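Long-range contacts in DNA ligase (Aquifex aeolicus, PDB 3QWU), which binds adenosine and calcium and probably joins nucleic acid strands through an ATP-dependent adenylation step: residues I39-A44 and L98-F103; W52-I57 and G83-I88; I129-A134 and L154-F159. All coordinates share one frame; numbering follows the deposited sequence.

Contact 1: I39-A44 and L98-F103; sequences IPRGTA and LSRGGF. With ADN (adenosine), chain C.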
loop_
_atom_site.group_PDB
_atom_site.type_symbol
_atom_site.label_atom_id
_atom_site.label_comp_id
_atom_site.label_asym_id
_atom_site.label_seq_id
_atom_site.Cartn_x
_atom_site.Cartn_y
_atom_site.Cartn_z
ATOM N N ILE A 39 -5.892 2.303 27.611
ATOM C CA ILE A 39 -6.385 0.930 27.836
ATOM C C ILE A 39 -6.145 0.132 26.580
ATOM O O ILE A 39 -6.781 0.361 25.559
ATOM C CB ILE A 39 -7.912 0.863 28.125
ATOM C CG1 ILE A 39 -8.300 1.739 29.326
ATOM C CG2 ILE A 39 -8.380 -0.597 28.322
ATOM C CD1 ILE A 39 -7.433 1.561 30.518
ATOM N N PRO A 40 -5.218 -0.812 26.627
ATOM C CA PRO A 40 -4.981 -1.549 25.384
ATOM C C PRO A 40 -6.203 -2.376 24.937
ATOM O O PRO A 40 -6.958 -2.895 25.776
ATOM C CB PRO A 40 -3.780 -2.426 25.723
ATOM C CG PRO A 40 -3.812 -2.594 27.163
ATOM C CD PRO A 40 -4.443 -1.365 27.753
ATOM N N ARG A 41 -6.435 -2.373 23.621
ATOM C CA ARG A 41 -7.335 -3.307 22.913
ATOM C C ARG A 41 -7.195 -4.745 23.412
ATOM O O ARG A 41 -6.110 -5.216 23.632
ATOM C CB ARG A 41 -7.017 -3.253 21.405
ATOM C CG ARG A 41 -7.546 -4.404 20.578
ATOM C CD ARG A 41 -7.437 -4.168 19.065
ATOM N NE ARG A 41 -8.049 -5.295 18.347
ATOM C CZ ARG A 41 -7.413 -6.403 17.953
ATOM N NH1 ARG A 41 -6.097 -6.564 18.170
ATOM N NH2 ARG A 41 -8.094 -7.367 17.324
ATOM N N GLY A 42 -8.301 -5.448 23.561
ATOM C CA GLY A 42 -8.267 -6.816 24.033
ATOM C C GLY A 42 -8.588 -6.911 25.506
ATOM O O GLY A 42 -8.823 -8.001 26.029
ATOM N N THR A 43 -8.595 -5.768 26.174
ATOM C CA THR A 43 -8.930 -5.709 27.582
ATOM C C THR A 43 -10.361 -6.173 27.739
ATOM O O THR A 43 -11.232 -5.777 26.963
ATOM C CB THR A 43 -8.702 -4.284 28.121
ATOM O OG1 THR A 43 -7.297 -4.000 28.020
ATOM C CG2 THR A 43 -9.193 -4.112 29.566
ATOM N N ALA A 44 -10.564 -7.063 28.706
ATOM C CA ALA A 44 -11.825 -7.761 28.922
ATOM C C ALA A 44 -12.173 -7.523 30.352
ATOM O O ALA A 44 -11.377 -7.857 31.217
ATOM C CB ALA A 44 -11.654 -9.227 28.714
ATOM N N LEU A 98 -8.518 -16.176 25.699
ATOM C CA LEU A 98 -8.901 -14.958 24.984
ATOM C C LEU A 98 -7.987 -14.725 23.784
ATOM O O LEU A 98 -6.765 -14.834 23.928
ATOM C CB LEU A 98 -8.790 -13.721 25.874
ATOM C CG LEU A 98 -9.677 -13.585 27.102
ATOM C CD1 LEU A 98 -9.428 -12.226 27.734
ATOM C CD2 LEU A 98 -11.188 -13.758 26.800
ATOM N N SER A 99 -8.583 -14.395 22.634
ATOM C CA SER A 99 -7.873 -13.842 21.460
ATOM C C SER A 99 -7.313 -12.449 21.748
ATOM O O SER A 99 -7.691 -11.791 22.710
ATOM C CB SER A 99 -8.834 -13.685 20.291
ATOM O OG SER A 99 -9.695 -12.566 20.515
ATOM N N ARG A 100 -6.462 -11.962 20.878
ATOM C CA ARG A 100 -5.837 -10.686 21.117
ATOM C C ARG A 100 -6.901 -9.646 21.206
ATOM O O ARG A 100 -6.762 -8.687 21.995
ATOM C CB ARG A 100 -4.856 -10.336 20.001
ATOM C CG ARG A 100 -4.109 -9.049 20.245
ATOM C CD ARG A 100 -2.894 -9.106 21.202
ATOM N NE ARG A 100 -1.808 -8.361 20.532
ATOM C CZ ARG A 100 -1.180 -7.265 20.962
ATOM N NH1 ARG A 100 -1.432 -6.741 22.136
ATOM N NH2 ARG A 100 -0.250 -6.696 20.203
ATOM N N GLY A 101 -7.954 -9.829 20.387
ATOM C CA GLY A 101 -9.064 -8.897 20.331
ATOM C C GLY A 101 -9.928 -8.916 21.572
ATOM O O GLY A 101 -10.717 -8.004 21.790
ATOM N N GLY A 102 -9.797 -9.966 22.380
ATOM C CA GLY A 102 -10.553 -10.073 23.607
ATOM C C GLY A 102 -11.800 -10.921 23.503
ATOM O O GLY A 102 -12.623 -10.893 24.403
ATOM N N PHE A 103 -11.958 -11.678 22.419
ATOM C CA PHE A 103 -13.023 -12.656 22.374
ATOM C C PHE A 103 -12.595 -13.933 23.104
ATOM O O PHE A 103 -11.404 -14.292 23.150
ATOM C CB PHE A 103 -13.369 -13.027 20.953
ATOM C CG PHE A 103 -13.864 -11.889 20.115
ATOM C CD1 PHE A 103 -15.207 -11.529 20.136
ATOM C CD2 PHE A 103 -12.991 -11.208 19.264
ATOM C CE1 PHE A 103 -15.685 -10.515 19.344
ATOM C CE2 PHE A 103 -13.468 -10.160 18.459
ATOM C CZ PHE A 103 -14.830 -9.825 18.510
HETATM O "O5'" ADN C . 3.171 -8.199 19.197
HETATM C "C5'" ADN C . 4.070 -9.308 19.167
HETATM C "C4'" ADN C . 3.276 -10.608 19.144
HETATM O "O4'" ADN C . 4.142 -11.762 18.913
HETATM C "C3'" ADN C . 2.597 -10.853 20.484
HETATM O "O3'" ADN C . 1.291 -10.295 20.609
HETATM C "C2'" ADN C . 2.598 -12.371 20.625
HETATM O "O2'" ADN C . 1.329 -12.911 20.300
HETATM C "C1'" ADN C . 3.652 -12.899 19.653
HETATM N N9 ADN C . 4.801 -13.544 20.308
HETATM C C8 ADN C . 5.397 -14.665 19.839
HETATM N N7 ADN C . 6.437 -15.054 20.616
HETATM C C5 ADN C . 6.515 -14.117 21.596
HETATM C C6 ADN C . 7.419 -13.900 22.729
HETATM N N6 ADN C . 8.416 -14.809 22.924
HETATM N N1 ADN C . 7.178 -12.840 23.561
HETATM C C2 ADN C . 6.165 -11.963 23.306
HETATM N N3 ADN C . 5.313 -12.090 22.248
HETATM C C4 ADN C . 5.438 -13.134 21.399
#
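With CG anti to its backbone N (chi1 163°) and the chain straight out to NE, Arg41 carries its guanidinium alongside the loop that follows strand 94-98. There one face of the group is covered by Gly101, whose CA lies 3.5 Å from Arg41 NH2. Arg100 also starts anti (chi1 -176°) but bends at chi2 and chi3, so it crosses Arg41 at nearly a right angle; Arg41 NH1 meets the aliphatic CG of Arg100 at 3.8 Å, and the two guanidinium planes stand 62° apart. Two beta turns meet here, a type II turn at Pro40-Thr43 and a type I turn at Ser99-Gly102. They join the N-terminal antiparallel sheet to the nucleotide-binding domain, and Ser99-Arg100-Gly101-Gly102 resembles the motif Ia of covalent nucleotidyltransferases. Gly42, the third residue of its turn, presses CA against Arg100 O at 3.1 Å in a CA-H...O contact and has a straighter one to Gly101 O. Ala44 CB touches Leu98 CD1 at 3.9 Å. Beyond the turns, O3' of the bound adenosine lies over one face of the Arg100 guanidinium, 3.7 Å from Arg100 NE, a packing distance.

Contact 2: W52-I57 and G83-I88; sequences WGYPHI and GYNTRI. With ADN (adenosine), chain C.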
loop_
_atom_site.group_PDB
_atom_site.type_symbol
_atom_site.label_atom_id
_atom_site.label_comp_id
_atom_site.label_asym_id
_atom_site.label_seq_id
_atom_site.Cartn_x
_atom_site.Cartn_y
_atom_site.Cartn_z
ATOM N N TRP A 52 -6.304 -7.704 31.499
ATOM C CA TRP A 52 -5.778 -6.621 30.688
ATOM C C TRP A 52 -5.330 -7.200 29.359
ATOM O O TRP A 52 -4.936 -8.365 29.288
ATOM C CB TRP A 52 -4.658 -5.851 31.402
ATOM C CG TRP A 52 -5.211 -4.904 32.432
ATOM C CD1 TRP A 52 -5.563 -5.202 33.732
ATOM C CD2 TRP A 52 -5.501 -3.519 32.256
ATOM N NE1 TRP A 52 -6.044 -4.081 34.364
ATOM C CE2 TRP A 52 -6.018 -3.037 33.477
ATOM C CE3 TRP A 52 -5.368 -2.633 31.193
ATOM C CZ2 TRP A 52 -6.394 -1.705 33.647
ATOM C CZ3 TRP A 52 -5.743 -1.316 31.364
ATOM C CH2 TRP A 52 -6.247 -0.864 32.569
ATOM N N GLY A 53 -5.511 -6.383 28.326
ATOM C CA GLY A 53 -5.072 -6.663 26.969
ATOM C C GLY A 53 -3.562 -6.803 26.896
ATOM O O GLY A 53 -2.866 -6.239 27.711
ATOM N N TYR A 54 -3.069 -7.599 25.944
ATOM C CA TYR A 54 -1.618 -7.757 25.771
ATOM C C TYR A 54 -1.181 -6.517 25.069
ATOM O O TYR A 54 -1.804 -6.141 24.095
ATOM C CB TYR A 54 -1.233 -8.992 24.950
ATOM C CG TYR A 54 0.209 -9.332 25.120
ATOM C CD1 TYR A 54 1.148 -8.962 24.176
ATOM C CD2 TYR A 54 0.631 -10.020 26.206
ATOM C CE1 TYR A 54 2.499 -9.273 24.327
ATOM C CE2 TYR A 54 1.970 -10.365 26.358
ATOM C CZ TYR A 54 2.894 -9.959 25.428
ATOM O OH TYR A 54 4.186 -10.304 25.597
ATOM N N PRO A 55 -0.178 -5.820 25.615
ATOM C CA PRO A 55 0.236 -4.515 25.130
ATOM C C PRO A 55 1.127 -4.610 23.870
ATOM O O PRO A 55 1.741 -5.650 23.616
ATOM C CB PRO A 55 0.991 -3.936 26.330
ATOM C CG PRO A 55 1.591 -5.102 26.971
ATOM C CD PRO A 55 0.636 -6.259 26.757
ATOM N N HIS A 56 1.141 -3.539 23.078
ATOM C CA HIS A 56 1.830 -3.492 21.789
ATOM C C HIS A 56 3.338 -3.569 22.002
ATOM O O HIS A 56 3.876 -2.844 22.831
ATOM C CB HIS A 56 1.452 -2.200 21.015
ATOM C CG HIS A 56 0.009 -2.152 20.573
ATOM N ND1 HIS A 56 -0.531 -3.047 19.661
ATOM C CD2 HIS A 56 -1.015 -1.329 20.936
ATOM C CE1 HIS A 56 -1.818 -2.786 19.488
ATOM N NE2 HIS A 56 -2.137 -1.748 20.247
ATOM N N ILE A 57 4.021 -4.446 21.274
ATOM C CA ILE A 57 5.494 -4.422 21.270
ATOM C C ILE A 57 6.013 -3.639 20.050
ATOM O O ILE A 57 5.668 -3.931 18.928
ATOM C CB ILE A 57 6.078 -5.847 21.216
ATOM C CG1 ILE A 57 5.357 -6.742 22.222
ATOM C CG2 ILE A 57 7.613 -5.800 21.361
ATOM C CD1 ILE A 57 5.991 -8.126 22.446
ATOM N N GLY A 83 2.327 -17.435 15.402
ATOM C CA GLY A 83 1.036 -18.088 15.563
ATOM C C GLY A 83 0.066 -16.982 15.936
ATOM O O GLY A 83 0.143 -15.890 15.388
ATOM N N TYR A 84 -0.818 -17.228 16.897
ATOM C CA TYR A 84 -1.668 -16.182 17.425
ATOM C C TYR A 84 -1.586 -16.113 18.948
ATOM O O TYR A 84 -1.295 -17.054 19.636
ATOM C CB TYR A 84 -3.101 -16.329 16.914
ATOM C CG TYR A 84 -3.831 -17.580 17.446
ATOM C CD1 TYR A 84 -4.709 -17.486 18.526
ATOM C CD2 TYR A 84 -3.640 -18.847 16.871
ATOM C CE1 TYR A 84 -5.382 -18.613 19.012
ATOM C CE2 TYR A 84 -4.310 -19.997 17.366
ATOM C CZ TYR A 84 -5.189 -19.850 18.430
ATOM O OH TYR A 84 -5.842 -20.923 18.944
ATOM N N ASN A 85 -1.832 -14.925 19.451
ATOM C CA ASN A 85 -1.706 -14.589 20.835
ATOM C C ASN A 85 -2.899 -15.107 21.620
ATOM O O ASN A 85 -4.072 -15.003 21.180
ATOM C CB ASN A 85 -1.682 -13.072 20.914
ATOM C CG ASN A 85 -1.537 -12.574 22.290
ATOM O OD1 ASN A 85 -2.498 -12.562 23.071
ATOM N ND2 ASN A 85 -0.358 -12.073 22.594
ATOM N N THR A 86 -2.609 -15.656 22.797
ATOM C CA THR A 86 -3.666 -16.064 23.669
ATOM C C THR A 86 -3.391 -15.715 25.108
ATOM O O THR A 86 -2.232 -15.686 25.556
ATOM C CB THR A 86 -3.959 -17.559 23.558
ATOM O OG1 THR A 86 -5.324 -17.759 23.969
ATOM C CG2 THR A 86 -3.036 -18.370 24.454
ATOM N N ARG A 87 -4.480 -15.432 25.811
ATOM C CA ARG A 87 -4.444 -15.075 27.224
ATOM C C ARG A 87 -5.383 -16.053 27.943
ATOM O O ARG A 87 -6.550 -16.174 27.578
ATOM C CB ARG A 87 -4.898 -13.638 27.388
ATOM C CG ARG A 87 -3.754 -12.589 27.247
ATOM C CD ARG A 87 -4.364 -11.180 27.248
ATOM N NE ARG A 87 -5.310 -11.103 26.134
ATOM C CZ ARG A 87 -6.367 -10.309 26.090
ATOM N NH1 ARG A 87 -6.619 -9.464 27.081
ATOM N NH2 ARG A 87 -7.167 -10.330 25.033
ATOM N N ILE A 88 -4.853 -16.818 28.881
ATOM C CA ILE A 88 -5.575 -17.937 29.441
ATOM C C ILE A 88 -5.729 -17.724 30.942
ATOM O O ILE A 88 -4.760 -17.392 31.625
ATOM C CB ILE A 88 -4.852 -19.308 29.175
ATOM C CG1 ILE A 88 -4.650 -19.546 27.641
ATOM C CG2 ILE A 88 -5.648 -20.468 29.787
ATOM C CD1 ILE A 88 -3.609 -20.654 27.272
HETATM O "O5'" ADN C . 3.171 -8.199 19.197
HETATM C "C5'" ADN C . 4.070 -9.308 19.167
HETATM C "C4'" ADN C . 3.276 -10.608 19.144
HETATM O "O4'" ADN C . 4.142 -11.762 18.913
HETATM C "C3'" ADN C . 2.597 -10.853 20.484
HETATM O "O3'" ADN C . 1.291 -10.295 20.609
HETATM C "C2'" ADN C . 2.598 -12.371 20.625
HETATM O "O2'" ADN C . 1.329 -12.911 20.300
HETATM C "C1'" ADN C . 3.652 -12.899 19.653
HETATM N N9 ADN C . 4.801 -13.544 20.308
HETATM C C8 ADN C . 5.397 -14.665 19.839
HETATM N N7 ADN C . 6.437 -15.054 20.616
HETATM C C5 ADN C . 6.515 -14.117 21.596
HETATM C C6 ADN C . 7.419 -13.900 22.729
HETATM N N6 ADN C . 8.416 -14.809 22.924
HETATM N N1 ADN C . 7.178 -12.840 23.561
HETATM C C2 ADN C . 6.165 -11.963 23.306
HETATM N N3 ADN C . 5.313 -12.090 22.248
HETATM C C4 ADN C . 5.438 -13.134 21.399
#
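Strand 84-91 follows directly on Gly83, the last residue of a Lys-x-Asp-Gly sequence that matches the lysine motif of covalent nucleotidyltransferases, and sends Asn85 and Arg87 toward the 52-57 loop. Arg87 has the most surface buried here. Its chain turns at chi3 (-59°), bringing NH1 within 3.0 Å of Trp52 O in a hydrogen bond. The oxygen lies near the guanidinium plane, but the donor stands 51° above the carbonyl plane, off the lone pairs. Tyr54 N sits over one guanidinium face. Gly42 O and Ser99 O take further bonds from NH1 and NH2, so one buried charge ties together three pieces of backbone.

Tyr54, with CG anti to its backbone N, presents its ring to Asn85: ND2 lies 3.7 Å above one face of the Tyr54 ring, toward the rim, and Pro55 CD covers the opposite face. The amide is tilted 55° against the ring, and the same ND2 donates to adenosine O2' at 3.0 Å and weakly to O3'. Asp158 OD2 holds the Tyr54 hydroxyl, while Tyr54 OH approaches C2 of the base to 3.5 Å. Ile57 also approaches the base, its CD1 methyl lying 3.9 Å from adenosine C2.

Contact 3: I129-A134 and L154-F159; sequences ICAEVA and LFVFDF. With ADN (adenosine), chain C.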
loop_
_atom_site.group_PDB
_atom_site.type_symbol
_atom_site.label_atom_id
_atom_site.label_comp_id
_atom_site.label_asym_id
_atom_site.label_seq_id
_atom_site.Cartn_x
_atom_site.Cartn_y
_atom_site.Cartn_z
ATOM N N ILE A 129 -2.040 -16.570 31.683
ATOM C CA ILE A 129 -0.918 -17.143 30.945
ATOM C C ILE A 129 -0.956 -16.519 29.586
ATOM O O ILE A 129 -1.973 -16.588 28.923
ATOM C CB ILE A 129 -1.041 -18.678 30.770
ATOM C CG1 ILE A 129 -1.190 -19.359 32.121
ATOM C CG2 ILE A 129 0.151 -19.242 30.000
ATOM C CD1 ILE A 129 -1.617 -20.818 32.018
ATOM N N CYS A 130 0.152 -15.915 29.177
ATOM C CA CYS A 130 0.280 -15.329 27.858
ATOM C C CYS A 130 1.134 -16.303 27.005
ATOM O O CYS A 130 2.304 -16.544 27.300
ATOM C CB CYS A 130 0.943 -13.960 27.957
ATOM S SG CYS A 130 0.013 -12.762 28.906
ATOM N N ALA A 131 0.517 -16.828 25.951
ATOM C CA ALA A 131 1.126 -17.831 25.090
ATOM C C ALA A 131 0.754 -17.626 23.632
ATOM O O ALA A 131 -0.311 -17.083 23.311
ATOM C CB ALA A 131 0.697 -19.245 25.519
ATOM N N GLU A 132 1.639 -18.100 22.771
ATOM C CA GLU A 132 1.376 -18.206 21.335
ATOM C C GLU A 132 0.867 -19.603 21.039
ATOM O O GLU A 132 1.499 -20.580 21.445
ATOM C CB GLU A 132 2.667 -18.009 20.559
ATOM C CG GLU A 132 2.460 -17.575 19.109
ATOM C CD GLU A 132 1.983 -16.117 18.962
ATOM O OE1 GLU A 132 1.826 -15.469 20.009
ATOM O OE2 GLU A 132 1.769 -15.646 17.818
ATOM N N VAL A 133 -0.275 -19.699 20.342
ATOM C CA VAL A 133 -0.725 -20.948 19.756
ATOM C C VAL A 133 -0.321 -20.999 18.271
ATOM O O VAL A 133 -0.543 -20.044 17.515
ATOM C CB VAL A 133 -2.221 -21.083 19.856
ATOM C CG1 VAL A 133 -2.653 -22.420 19.296
ATOM C CG2 VAL A 133 -2.664 -20.968 21.289
ATOM N N ALA A 134 0.237 -22.129 17.837
ATOM C CA ALA A 134 0.871 -22.203 16.520
ATOM C C ALA A 134 0.818 -23.604 15.968
ATOM O O ALA A 134 0.850 -24.620 16.740
ATOM C CB ALA A 134 2.333 -21.705 16.586
ATOM N N LEU A 154 1.249 -24.918 22.029
ATOM C CA LEU A 154 1.131 -23.700 22.742
ATOM C C LEU A 154 2.476 -23.429 23.384
ATOM O O LEU A 154 3.122 -24.327 23.832
ATOM C CB LEU A 154 -0.000 -23.834 23.723
ATOM C CG LEU A 154 -0.212 -22.743 24.731
ATOM C CD1 LEU A 154 -1.669 -22.754 25.144
ATOM C CD2 LEU A 154 0.733 -23.023 25.867
ATOM N N PHE A 155 2.898 -22.183 23.365
ATOM C CA PHE A 155 4.150 -21.779 23.913
ATOM C C PHE A 155 3.995 -20.536 24.772
ATOM O O PHE A 155 3.756 -19.455 24.240
ATOM C CB PHE A 155 5.108 -21.506 22.761
ATOM C CG PHE A 155 5.388 -22.729 21.884
ATOM C CD1 PHE A 155 6.329 -23.652 22.238
ATOM C CD2 PHE A 155 4.700 -22.938 20.723
ATOM C CE1 PHE A 155 6.587 -24.811 21.416
ATOM C CE2 PHE A 155 4.972 -24.075 19.915
ATOM C CZ PHE A 155 5.891 -25.008 20.308
ATOM N N VAL A 156 4.098 -20.699 26.099
ATOM C CA VAL A 156 4.093 -19.594 27.033
ATOM C C VAL A 156 5.310 -18.649 26.822
ATOM O O VAL A 156 6.440 -19.105 26.614
ATOM C CB VAL A 156 4.136 -20.129 28.528
ATOM C CG1 VAL A 156 4.157 -18.943 29.535
ATOM C CG2 VAL A 156 2.992 -21.071 28.814
ATOM N N PHE A 157 5.047 -17.340 26.815
ATOM C CA PHE A 157 6.078 -16.310 26.756
ATOM C C PHE A 157 5.889 -15.222 27.821
ATOM O O PHE A 157 6.776 -14.355 28.013
ATOM C CB PHE A 157 6.127 -15.670 25.351
ATOM C CG PHE A 157 4.840 -15.033 24.903
ATOM C CD1 PHE A 157 4.391 -13.863 25.448
ATOM C CD2 PHE A 157 4.057 -15.623 23.931
ATOM C CE1 PHE A 157 3.148 -13.321 25.003
ATOM C CE2 PHE A 157 2.846 -15.072 23.531
ATOM C CZ PHE A 157 2.395 -13.944 24.076
ATOM N N ASP A 158 4.743 -15.205 28.502
ATOM C CA ASP A 158 4.560 -14.214 29.576
ATOM C C ASP A 158 3.497 -14.664 30.601
ATOM O O ASP A 158 2.697 -15.581 30.332
ATOM C CB ASP A 158 4.252 -12.790 28.980
ATOM C CG ASP A 158 5.552 -11.944 28.666
ATOM O OD1 ASP A 158 6.481 -11.910 29.534
ATOM O OD2 ASP A 158 5.628 -11.305 27.571
ATOM N N PHE A 159 3.548 -14.063 31.785
ATOM C CA PHE A 159 2.430 -14.111 32.712
ATOM C C PHE A 159 2.043 -12.694 33.053
ATOM O O PHE A 159 2.892 -11.821 33.214
ATOM C CB PHE A 159 2.771 -14.818 34.024
ATOM C CG PHE A 159 3.086 -16.279 33.884
ATOM C CD1 PHE A 159 2.086 -17.203 33.823
ATOM C CD2 PHE A 159 4.403 -16.723 33.862
ATOM C CE1 PHE A 159 2.391 -18.535 33.711
ATOM C CE2 PHE A 159 4.705 -18.090 33.755
ATOM C CZ PHE A 159 3.709 -18.974 33.643
HETATM O "O5'" ADN C . 3.171 -8.199 19.197
HETATM C "C5'" ADN C . 4.070 -9.308 19.167
HETATM C "C4'" ADN C . 3.276 -10.608 19.144
HETATM O "O4'" ADN C . 4.142 -11.762 18.913
HETATM C "C3'" ADN C . 2.597 -10.853 20.484
HETATM O "O3'" ADN C . 1.291 -10.295 20.609
HETATM C "C2'" ADN C . 2.598 -12.371 20.625
HETATM O "O2'" ADN C . 1.329 -12.911 20.300
HETATM C "C1'" ADN C . 3.652 -12.899 19.653
HETATM N N9 ADN C . 4.801 -13.544 20.308
HETATM C C8 ADN C . 5.397 -14.665 19.839
HETATM N N7 ADN C . 6.437 -15.054 20.616
HETATM C C5 ADN C . 6.515 -14.117 21.596
HETATM C C6 ADN C . 7.419 -13.900 22.729
HETATM N N6 ADN C . 8.416 -14.809 22.924
HETATM N N1 ADN C . 7.178 -12.840 23.561
HETATM C C2 ADN C . 6.165 -11.963 23.306
HETATM N N3 ADN C . 5.313 -12.090 22.248
HETATM C C4 ADN C . 5.438 -13.134 21.399
#
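The Phe157 ring is sandwiched between peptide backbone and ligand: Cys130 O sits 3.7 Å above the middle of one face, and N3 of adenosine lies 3.6 Å from the plane over the middle of the other. In the ring plane, Asp158 OD2 meets its edge; that carboxylate also forms salt bridges to Lys219 and Arg227, charges that probably keep it ionised. Glu132 O lies at the edge of the Phe155 ring, near its plane.

A classic beta bulge puts Phe157 where it is. Cys130 O accepts from Phe157 N at 2.9 Å and, along a lone pair, from Asp158 N at 3.0 Å, so two residues face one and the register slips by one. The extra residue swings its ring, in the crowded chi1 position (59°), back across the neighbouring strand and under the base. Glu132 and Phe155 form a regular hydrogen-bonded antiparallel pair. Glu132, bent at chi2 (72°), reaches the ribose, where adenosine O2' donates to OE1 at 2.6 Å; Gly83 N bonds to OE2. Glu132 begins a Glu-Val-Ala-Gly sequence, consistent with motif III of the ligase family.

The face carrying Ile129, Ala131, Val133, Leu154, Val156 and Phe159 is apolar: Ile129 CG2 crosses against Val156 CG2 at 3.6 Å, and Ala131 CB meets Leu154 CG at 3.7 Å. Phe159 lies beside Ile129 there and packs under helices 119-123 and 170-180. Strand 127-134 pairs with strand 84-91 along its other side, while strand 153-161 is outermost of the four within this chain.

All three contacts touch the same adenosine. Contact 2 is nested inside the chain loop that contact 1 closes, their centres about 7 Å apart, and contact 3 follows both in sequence. Contacts 2 and 3 have centres about 9 Å apart and share one antiparallel sheet, in which strands 84-91 and 127-134 are neighbours; contact 1 hangs on the same sheet through strand 94-98, paired to the far side of 84-91. Contacts 1 and 3, with centres about 15 Å apart, do not touch. The series thus runs from the N-terminal sheet across the adenylation domain to its edge strand, bringing residues distant in sequence around the nucleoside.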